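Local coordinates for myosin-I heavy chain (Dictyostelium discoideum, PDB 5EJR), which is an actin-based motor with ATPase activity, involved in early phagocytosis and adhesion, and represented here by its C-terminal MyTH4-FERM tail, at residues A[151-156]-A[172-177]; A[349-354]-A[407-412]. All coordinates share one frame; numbering follows the deposited sequence.

Coming from the N terminus, the chain reaches contact 1 first, within the helical MyTH4 domain. Helix 142-159 runs out, turns through a short connection and returns as helix 164-178, so residues 151-156 and 172-177 close a tight helical hairpin. The chain then passes through the ubiquitin-like lobe, strands 211-215 to 290-296, before entering the helical middle lobe of the FERM region. There contact 2 closes a longer loop: residues 349-354 meet residues 407-412 after 52 intervening residues that include helix 383-394. The two closures follow in series, neither nesting nor crossing, on opposite sides of the chain's centre, with their centres about 62 Å apart; each ties together helices of its own domain.

Contact 1: residues A[151-156]-A[172-177]; sequences QLMSRN and VCIEKL
Leu-152 and Ile-174 mark the closest backbone approach of two antiparallel helix segments, with their CA atoms 6.9 Å apart. The segment axes come within 10.1 Å, and their N-to-C directions differ by 158°, as expected where helix 142-159 turns back into helix 164-178 to form a helical hairpin of the MyTH4 domain.

Ile-174 loses more surface to the other segment than any other residue here. Its CG1 lies anti to its own carbonyl carbon (chi1 -65°) and rests 3.7 Å from CB of Leu-152. One bond further out, CD1 settles against the backbone of the partner helix, 3.8 Å from N of Met-153. CG of Met-153 flanks that methyl at 4.0 Å, while the amide end of Asn-156 stands a little further off. Met-153 runs extended past CG, with chi3 at -173° placing CE within 4.2 Å of CG2 of Ile-174, so that both branches of the isoleucine are met by one side chain.

Leu-152 answers from its own helix. Its CD1 lies 3.6 Å from CD1 of Leu-177, the two leucines crossing at about a right angle, and the same methyl touches CB of Cys-173 at 4.0 Å. Tyr-112 and Tyr-108 of helix 104-113 pack on Leu-152 and Leu-177 respectively, while Ile-131 of helix 121-137 touches Cys-173. The hairpin is thereby built into the larger helical bundle.

The salt bridge of Lys-176 with Glu-175, and the bond from NH2 of Arg-155 to O of Thr-115, lie outside the contact. Between the segments the grip is van der Waals contact, mostly between aliphatic groups, and therefore depends on shape fit rather than on directed bonds.

Contact 2: residues A[349-354]-A[407-412]; sequences AILIQL and LMFINL
Leu-412, which meets Ile-350 across this contact, shares a polar partner with Asn-411: the hydroxyl OG of Ser-415 lies within hydrogen-bonding reach of the carbonyl O of each, and its one proton can be shared or alternate between them. This lies on helix 402-416, which runs antiparallel to helix 341-355 in the helical middle lobe of the FERM region; the two segment axes are 9.9 Å apart at 157°. The contact itself is apolar.

Ile-350 points at the other helix and is met by three residues. Its CG2 touches CB of Phe-409 at 4.1 Å, while CD1 has CE of Met-408 at 4.1 Å, brought there by the bend of the methionine at chi3 (72°). The same CD1 presses on CD1 of Leu-412 at 3.3 Å, tighter than usual for two methyls.

Leu-351 sets out to one side of the other helix, but its tip comes nearer, over the Phe-409 ring, and Tyr-324 and Trp-331 of helix 317-332 also touch this leucine, bringing a third helix to the junction. With CG anti to the backbone N (chi1 166°), the ring of Phe-409 is placed beside Leu-351, whose CD2 sits over one face in a CH-pi contact, offset toward the rim, 3.7 Å from CD1 of Phe-409.

Contact 1: residues A[151-156]-A[172-177]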
ATOM      1  N   GLN A 151      20.423 -26.684  -9.038  1.00 40.63           N
ATOM      2  CA  GLN A 151      21.505 -26.308  -8.139  1.00 40.05           C
ATOM      3  C   GLN A 151      20.960 -26.124  -6.720  1.00 43.82           C
ATOM      4  O   GLN A 151      21.550 -26.657  -5.787  1.00 43.80           O
ATOM      5  CB  GLN A 151      22.207 -25.034  -8.633  1.00 41.41           C
ATOM      6  CG  GLN A 151      23.464 -24.662  -7.832  1.00 54.46           C
ATOM      7  CD  GLN A 151      24.710 -25.485  -8.122  1.00 74.56           C
ATOM      8  OE1 GLN A 151      24.734 -26.383  -8.977  1.00 71.71           O
ATOM      9  NE2 GLN A 151      25.793 -25.171  -7.421  1.00 67.41           N
ATOM     10  N   LEU A 152      19.836 -25.378  -6.554  1.00 39.76           N
ATOM     11  CA  LEU A 152      19.201 -25.170  -5.246  1.00 38.85           C
ATOM     12  C   LEU A 152      18.797 -26.519  -4.652  1.00 42.96           C
ATOM     13  O   LEU A 152      19.075 -26.765  -3.480  1.00 41.09           O
ATOM     14  CB  LEU A 152      17.964 -24.250  -5.356  1.00 37.87           C
ATOM     15  CG  LEU A 152      18.174 -22.784  -5.738  1.00 42.18           C
ATOM     16  CD1 LEU A 152      16.852 -22.043  -5.707  1.00 41.05           C
ATOM     17  CD2 LEU A 152      19.171 -22.081  -4.815  1.00 45.22           C
ATOM     18  N   MET A 153      18.204 -27.411  -5.500  1.00 42.03           N
ATOM     19  CA  MET A 153      17.797 -28.776  -5.169  1.00 43.85           C
ATOM     20  C   MET A 153      19.012 -29.572  -4.652  1.00 45.67           C
ATOM     21  O   MET A 153      18.883 -30.297  -3.663  1.00 43.68           O
ATOM     22  CB  MET A 153      17.201 -29.470  -6.401  1.00 48.08           C
ATOM     23  CG  MET A 153      15.760 -29.074  -6.720  1.00 53.66           C
ATOM     24  SD  MET A 153      15.150 -29.948  -8.204  1.00 60.99           S
ATOM     25  CE  MET A 153      13.568 -29.144  -8.433  1.00 56.70           C
ATOM     26  N   SER A 154      20.208 -29.397  -5.293  1.00 42.91           N
ATOM     27  CA  SER A 154      21.467 -30.056  -4.887  1.00 43.63           C
ATOM     28  C   SER A 154      21.981 -29.517  -3.551  1.00 45.93           C
ATOM     29  O   SER A 154      22.471 -30.278  -2.713  1.00 44.75           O
ATOM     30  CB  SER A 154      22.541 -29.893  -5.955  1.00 48.68           C
ATOM     31  OG  SER A 154      22.272 -30.732  -7.066  1.00 62.33           O
ATOM     32  N   ARG A 155      21.872 -28.203  -3.347  1.00 41.14           N
ATOM     33  CA  ARG A 155      22.287 -27.594  -2.087  1.00 40.36           C
ATOM     34  C   ARG A 155      21.344 -28.020  -0.967  1.00 42.70           C
ATOM     35  O   ARG A 155      21.765 -28.072   0.184  1.00 44.06           O
ATOM     36  CB  ARG A 155      22.288 -26.067  -2.193  1.00 38.54           C
ATOM     37  CG  ARG A 155      23.459 -25.511  -2.984  1.00 50.46           C
ATOM     38  CD  ARG A 155      24.794 -25.610  -2.250  1.00 57.02           C
ATOM     39  NE  ARG A 155      24.840 -24.867  -0.983  1.00 54.62           N
ATOM     40  CZ  ARG A 155      25.096 -23.566  -0.881  1.00 57.54           C
ATOM     41  NH1 ARG A 155      25.258 -22.824  -1.972  1.00 35.36           N
ATOM     42  NH2 ARG A 155      25.164 -22.990   0.310  1.00 38.33           N
ATOM     43  N   ASN A 156      20.066 -28.291  -1.303  1.00 37.27           N
ATOM     44  CA  ASN A 156      19.053 -28.713  -0.327  1.00 36.86           C
ATOM     45  C   ASN A 156      19.397 -30.136   0.101  1.00 42.25           C
ATOM     46  O   ASN A 156      19.466 -30.403   1.296  1.00 42.78           O
ATOM     47  CB  ASN A 156      17.622 -28.635  -0.917  1.00 36.55           C
ATOM     48  CG  ASN A 156      16.520 -28.905   0.088  1.00 57.08           C
ATOM     49  OD1 ASN A 156      16.380 -30.002   0.627  1.00 55.82           O
ATOM     50  ND2 ASN A 156      15.680 -27.924   0.333  1.00 47.86           N
ATOM     51  N   VAL A 172      11.627 -23.301   0.006  1.00 35.02           N
ATOM     52  CA  VAL A 172      10.623 -22.260  -0.302  1.00 34.52           C
ATOM     53  C   VAL A 172      11.063 -21.492  -1.571  1.00 37.99           C
ATOM     54  O   VAL A 172      10.215 -21.224  -2.427  1.00 37.10           O
ATOM     55  CB  VAL A 172      10.185 -21.341   0.888  1.00 38.01           C
ATOM     56  CG1 VAL A 172      11.290 -20.408   1.372  1.00 37.94           C
ATOM     57  CG2 VAL A 172       8.918 -20.554   0.553  1.00 36.92           C
ATOM     58  N   CYS A 173      12.396 -21.264  -1.745  1.00 33.49           N
ATOM     59  CA  CYS A 173      12.952 -20.638  -2.951  1.00 32.79           C
ATOM     60  C   CYS A 173      12.570 -21.448  -4.167  1.00 36.97           C
ATOM     61  O   CYS A 173      12.105 -20.877  -5.151  1.00 35.90           O
ATOM     62  CB  CYS A 173      14.466 -20.488  -2.847  1.00 33.69           C
ATOM     63  SG  CYS A 173      15.004 -19.343  -1.563  1.00 37.10           S
ATOM     64  N   ILE A 174      12.734 -22.784  -4.081  1.00 35.23           N
ATOM     65  CA  ILE A 174      12.408 -23.745  -5.142  1.00 36.94           C
ATOM     66  C   ILE A 174      10.906 -23.682  -5.454  1.00 44.47           C
ATOM     67  O   ILE A 174      10.539 -23.699  -6.630  1.00 43.36           O
ATOM     68  CB  ILE A 174      12.878 -25.184  -4.747  1.00 40.30           C
ATOM     69  CG1 ILE A 174      14.424 -25.251  -4.652  1.00 40.34           C
ATOM     70  CG2 ILE A 174      12.324 -26.271  -5.703  1.00 41.66           C
ATOM     71  CD1 ILE A 174      14.995 -26.429  -3.784  1.00 37.39           C
ATOM     72  N   GLU A 175      10.048 -23.599  -4.406  1.00 43.32           N
ATOM     73  CA  GLU A 175       8.585 -23.508  -4.559  1.00 43.76           C
ATOM     74  C   GLU A 175       8.218 -22.239  -5.337  1.00 46.78           C
ATOM     75  O   GLU A 175       7.428 -22.304  -6.281  1.00 48.17           O
ATOM     76  CB  GLU A 175       7.884 -23.504  -3.182  1.00 45.45           C
ATOM     77  CG  GLU A 175       6.361 -23.387  -3.251  1.00 59.41           C
ATOM     78  CD  GLU A 175       5.661 -22.678  -2.102  1.00 86.12           C
ATOM     79  OE1 GLU A 175       6.151 -22.753  -0.951  1.00 79.07           O
ATOM     80  OE2 GLU A 175       4.593 -22.074  -2.351  1.00 86.23           O
ATOM     81  N   LYS A 176       8.810 -21.100  -4.948  1.00 40.60           N
ATOM     82  CA  LYS A 176       8.562 -19.800  -5.567  1.00 38.59           C
ATOM     83  C   LYS A 176       9.074 -19.698  -7.009  1.00 40.46           C
ATOM     84  O   LYS A 176       8.513 -18.917  -7.770  1.00 40.24           O
ATOM     85  CB  LYS A 176       9.093 -18.647  -4.700  1.00 39.65           C
ATOM     86  CG  LYS A 176       8.417 -18.482  -3.336  1.00 45.30           C
ATOM     87  CD  LYS A 176       6.888 -18.338  -3.436  1.00 51.53           C
ATOM     88  CE  LYS A 176       6.214 -18.323  -2.089  1.00 52.39           C
ATOM     89  NZ  LYS A 176       4.913 -19.040  -2.130  1.00 58.60           N
ATOM     90  N   LEU A 177      10.114 -20.466  -7.396  1.00 36.97           N
ATOM     91  CA  LEU A 177      10.621 -20.447  -8.775  1.00 36.87           C
ATOM     92  C   LEU A 177       9.766 -21.375  -9.624  1.00 45.01           C
ATOM     93  O   LEU A 177       9.586 -21.134 -10.815  1.00 44.22           O
ATOM     94  CB  LEU A 177      12.107 -20.848  -8.852  1.00 37.37           C
ATOM     95  CG  LEU A 177      13.111 -19.885  -8.198  1.00 41.18           C
ATOM     96  CD1 LEU A 177      14.407 -20.588  -7.903  1.00 40.73           C
ATOM     97  CD2 LEU A 177      13.378 -18.652  -9.075  1.00 42.17           C
TER

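Contact 2: residues A[349-354]-A[407-412]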
ATOM      1  N   ALA A 349     -27.412  20.204  19.317  1.00 14.87           N
ATOM      2  CA  ALA A 349     -28.544  19.705  20.131  1.00 13.78           C
ATOM      3  C   ALA A 349     -28.795  18.213  19.973  1.00 17.01           C
ATOM      4  O   ALA A 349     -28.974  17.527  20.981  1.00 15.04           O
ATOM      5  CB  ALA A 349     -29.819  20.502  19.874  1.00 13.04           C
ATOM      6  N   ILE A 350     -28.766  17.701  18.715  1.00 13.37           N
ATOM      7  CA  ILE A 350     -28.975  16.275  18.441  1.00 13.21           C
ATOM      8  C   ILE A 350     -27.868  15.465  19.049  1.00 15.69           C
ATOM      9  O   ILE A 350     -28.132  14.458  19.677  1.00 14.33           O
ATOM     10  CB  ILE A 350     -29.088  15.995  16.904  1.00 15.26           C
ATOM     11  CG1 ILE A 350     -30.334  16.639  16.326  1.00 15.90           C
ATOM     12  CG2 ILE A 350     -29.074  14.480  16.629  1.00 16.01           C
ATOM     13  CD1 ILE A 350     -30.276  16.764  14.827  1.00 28.91           C
ATOM     14  N   LEU A 351     -26.613  15.861  18.798  1.00 12.56           N
ATOM     15  CA  LEU A 351     -25.452  15.145  19.313  1.00 12.74           C
ATOM     16  C   LEU A 351     -25.401  15.117  20.829  1.00 16.73           C
ATOM     17  O   LEU A 351     -24.927  14.133  21.398  1.00 16.32           O
ATOM     18  CB  LEU A 351     -24.140  15.691  18.704  1.00 11.86           C
ATOM     19  CG  LEU A 351     -23.962  15.508  17.166  1.00 13.96           C
ATOM     20  CD1 LEU A 351     -22.605  15.972  16.735  1.00 13.68           C
ATOM     21  CD2 LEU A 351     -24.115  14.056  16.756  1.00 11.03           C
ATOM     22  N   ILE A 352     -25.910  16.170  21.483  1.00 12.86           N
ATOM     23  CA  ILE A 352     -25.998  16.207  22.966  1.00 11.96           C
ATOM     24  C   ILE A 352     -27.050  15.165  23.422  1.00 18.17           C
ATOM     25  O   ILE A 352     -26.767  14.374  24.316  1.00 18.90           O
ATOM     26  CB  ILE A 352     -26.306  17.656  23.475  1.00 13.99           C
ATOM     27  CG1 ILE A 352     -25.037  18.538  23.346  1.00 15.21           C
ATOM     28  CG2 ILE A 352     -26.832  17.650  24.955  1.00 13.07           C
ATOM     29  CD1 ILE A 352     -25.300  20.065  23.445  1.00 11.50           C
ATOM     30  N   GLN A 353     -28.203  15.097  22.746  1.00 15.70           N
ATOM     31  CA  GLN A 353     -29.236  14.109  23.095  1.00 16.67           C
ATOM     32  C   GLN A 353     -28.697  12.678  22.918  1.00 23.20           C
ATOM     33  O   GLN A 353     -29.052  11.778  23.699  1.00 24.27           O
ATOM     34  CB  GLN A 353     -30.542  14.363  22.323  1.00 17.83           C
ATOM     35  CG  GLN A 353     -31.750  13.654  22.958  1.00 36.12           C
ATOM     36  CD  GLN A 353     -33.058  13.803  22.222  1.00 50.24           C
ATOM     37  OE1 GLN A 353     -33.224  14.653  21.354  1.00 45.31           O
ATOM     38  NE2 GLN A 353     -34.037  12.983  22.569  1.00 40.38           N
ATOM     39  N   LEU A 354     -27.763  12.479  21.960  1.00 19.19           N
ATOM     40  CA  LEU A 354     -27.142  11.169  21.771  1.00 17.78           C
ATOM     41  C   LEU A 354     -26.144  10.851  22.898  1.00 23.40           C
ATOM     42  O   LEU A 354     -26.028   9.697  23.299  1.00 23.93           O
ATOM     43  CB  LEU A 354     -26.481  11.045  20.382  1.00 16.32           C
ATOM     44  CG  LEU A 354     -27.428  10.743  19.205  1.00 17.94           C
ATOM     45  CD1 LEU A 354     -26.771  11.092  17.854  1.00 17.31           C
ATOM     46  CD2 LEU A 354     -27.848   9.305  19.196  1.00 16.10           C
ATOM     47  N   LEU A 407     -29.863   9.189  12.428  1.00 11.36           N
ATOM     48  CA  LEU A 407     -30.398   9.417  11.079  1.00 11.46           C
ATOM     49  C   LEU A 407     -30.668  10.897  10.850  1.00 15.93           C
ATOM     50  O   LEU A 407     -30.415  11.393   9.755  1.00 16.14           O
ATOM     51  CB  LEU A 407     -31.703   8.604  10.857  1.00 11.25           C
ATOM     52  CG  LEU A 407     -31.568   7.077  10.788  1.00 16.06           C
ATOM     53  CD1 LEU A 407     -32.924   6.390  10.947  1.00 19.03           C
ATOM     54  CD2 LEU A 407     -30.972   6.643   9.484  1.00 16.53           C
ATOM     55  N   MET A 408     -31.159  11.605  11.895  1.00 13.92           N
ATOM     56  CA  MET A 408     -31.469  13.039  11.867  1.00 14.14           C
ATOM     57  C   MET A 408     -30.155  13.811  11.701  1.00 16.08           C
ATOM     58  O   MET A 408     -30.103  14.782  10.955  1.00 14.95           O
ATOM     59  CB  MET A 408     -32.118  13.473  13.201  1.00 17.86           C
ATOM     60  CG  MET A 408     -33.590  13.202  13.317  1.00 23.93           C
ATOM     61  SD  MET A 408     -34.215  13.658  14.980  1.00 31.25           S
ATOM     62  CE  MET A 408     -34.150  15.451  14.897  1.00 27.82           C
ATOM     63  N   PHE A 409     -29.124  13.408  12.453  1.00 11.82           N
ATOM     64  CA  PHE A 409     -27.797  14.034  12.366  1.00 11.22           C
ATOM     65  C   PHE A 409     -27.247  13.873  10.931  1.00 15.16           C
ATOM     66  O   PHE A 409     -26.871  14.860  10.312  1.00 14.53           O
ATOM     67  CB  PHE A 409     -26.845  13.401  13.392  1.00 11.81           C
ATOM     68  CG  PHE A 409     -25.382  13.725  13.162  1.00 13.04           C
ATOM     69  CD1 PHE A 409     -24.912  15.032  13.281  1.00 14.61           C
ATOM     70  CD2 PHE A 409     -24.489  12.737  12.760  1.00 14.62           C
ATOM     71  CE1 PHE A 409     -23.560  15.329  13.057  1.00 14.37           C
ATOM     72  CE2 PHE A 409     -23.145  13.039  12.526  1.00 15.61           C
ATOM     73  CZ  PHE A 409     -22.696  14.337  12.659  1.00 14.04           C
ATOM     74  N   ILE A 410     -27.278  12.635  10.386  1.00 12.80           N
ATOM     75  CA  ILE A 410     -26.795  12.407   9.021  1.00 13.37           C
ATOM     76  C   ILE A 410     -27.613  13.210   8.008  1.00 14.50           C
ATOM     77  O   ILE A 410     -27.029  13.802   7.125  1.00 13.65           O
ATOM     78  CB  ILE A 410     -26.720  10.903   8.662  1.00 15.34           C
ATOM     79  CG1 ILE A 410     -25.745  10.170   9.626  1.00 15.30           C
ATOM     80  CG2 ILE A 410     -26.306  10.741   7.195  1.00 15.34           C
ATOM     81  CD1 ILE A 410     -25.953   8.653   9.815  1.00 15.45           C
ATOM     82  N   ASN A 411     -28.933  13.268   8.171  1.00 14.07           N
ATOM     83  CA  ASN A 411     -29.796  14.035   7.271  1.00 14.84           C
ATOM     84  C   ASN A 411     -29.397  15.515   7.246  1.00 18.82           C
ATOM     85  O   ASN A 411     -29.321  16.129   6.190  1.00 13.51           O
ATOM     86  CB  ASN A 411     -31.278  13.885   7.669  1.00 12.05           C
ATOM     87  CG  ASN A 411     -32.203  14.667   6.749  1.00 25.99           C
ATOM     88  OD1 ASN A 411     -32.250  14.485   5.516  1.00 18.73           O
ATOM     89  ND2 ASN A 411     -32.884  15.609   7.321  1.00 19.09           N
ATOM     90  N   LEU A 412     -29.156  16.085   8.423  1.00 19.33           N
ATOM     91  CA  LEU A 412     -28.772  17.496   8.514  1.00 19.33           C
ATOM     92  C   LEU A 412     -27.429  17.789   7.883  1.00 18.71           C
ATOM     93  O   LEU A 412     -27.340  18.694   7.077  1.00 17.21           O
ATOM     94  CB  LEU A 412     -28.843  17.957   9.959  1.00 20.65           C
ATOM     95  CG  LEU A 412     -30.263  18.294  10.327  1.00 29.14           C
ATOM     96  CD1 LEU A 412     -30.493  18.115  11.785  1.00 29.73           C
ATOM     97  CD2 LEU A 412     -30.631  19.698   9.845  1.00 33.88           C
TER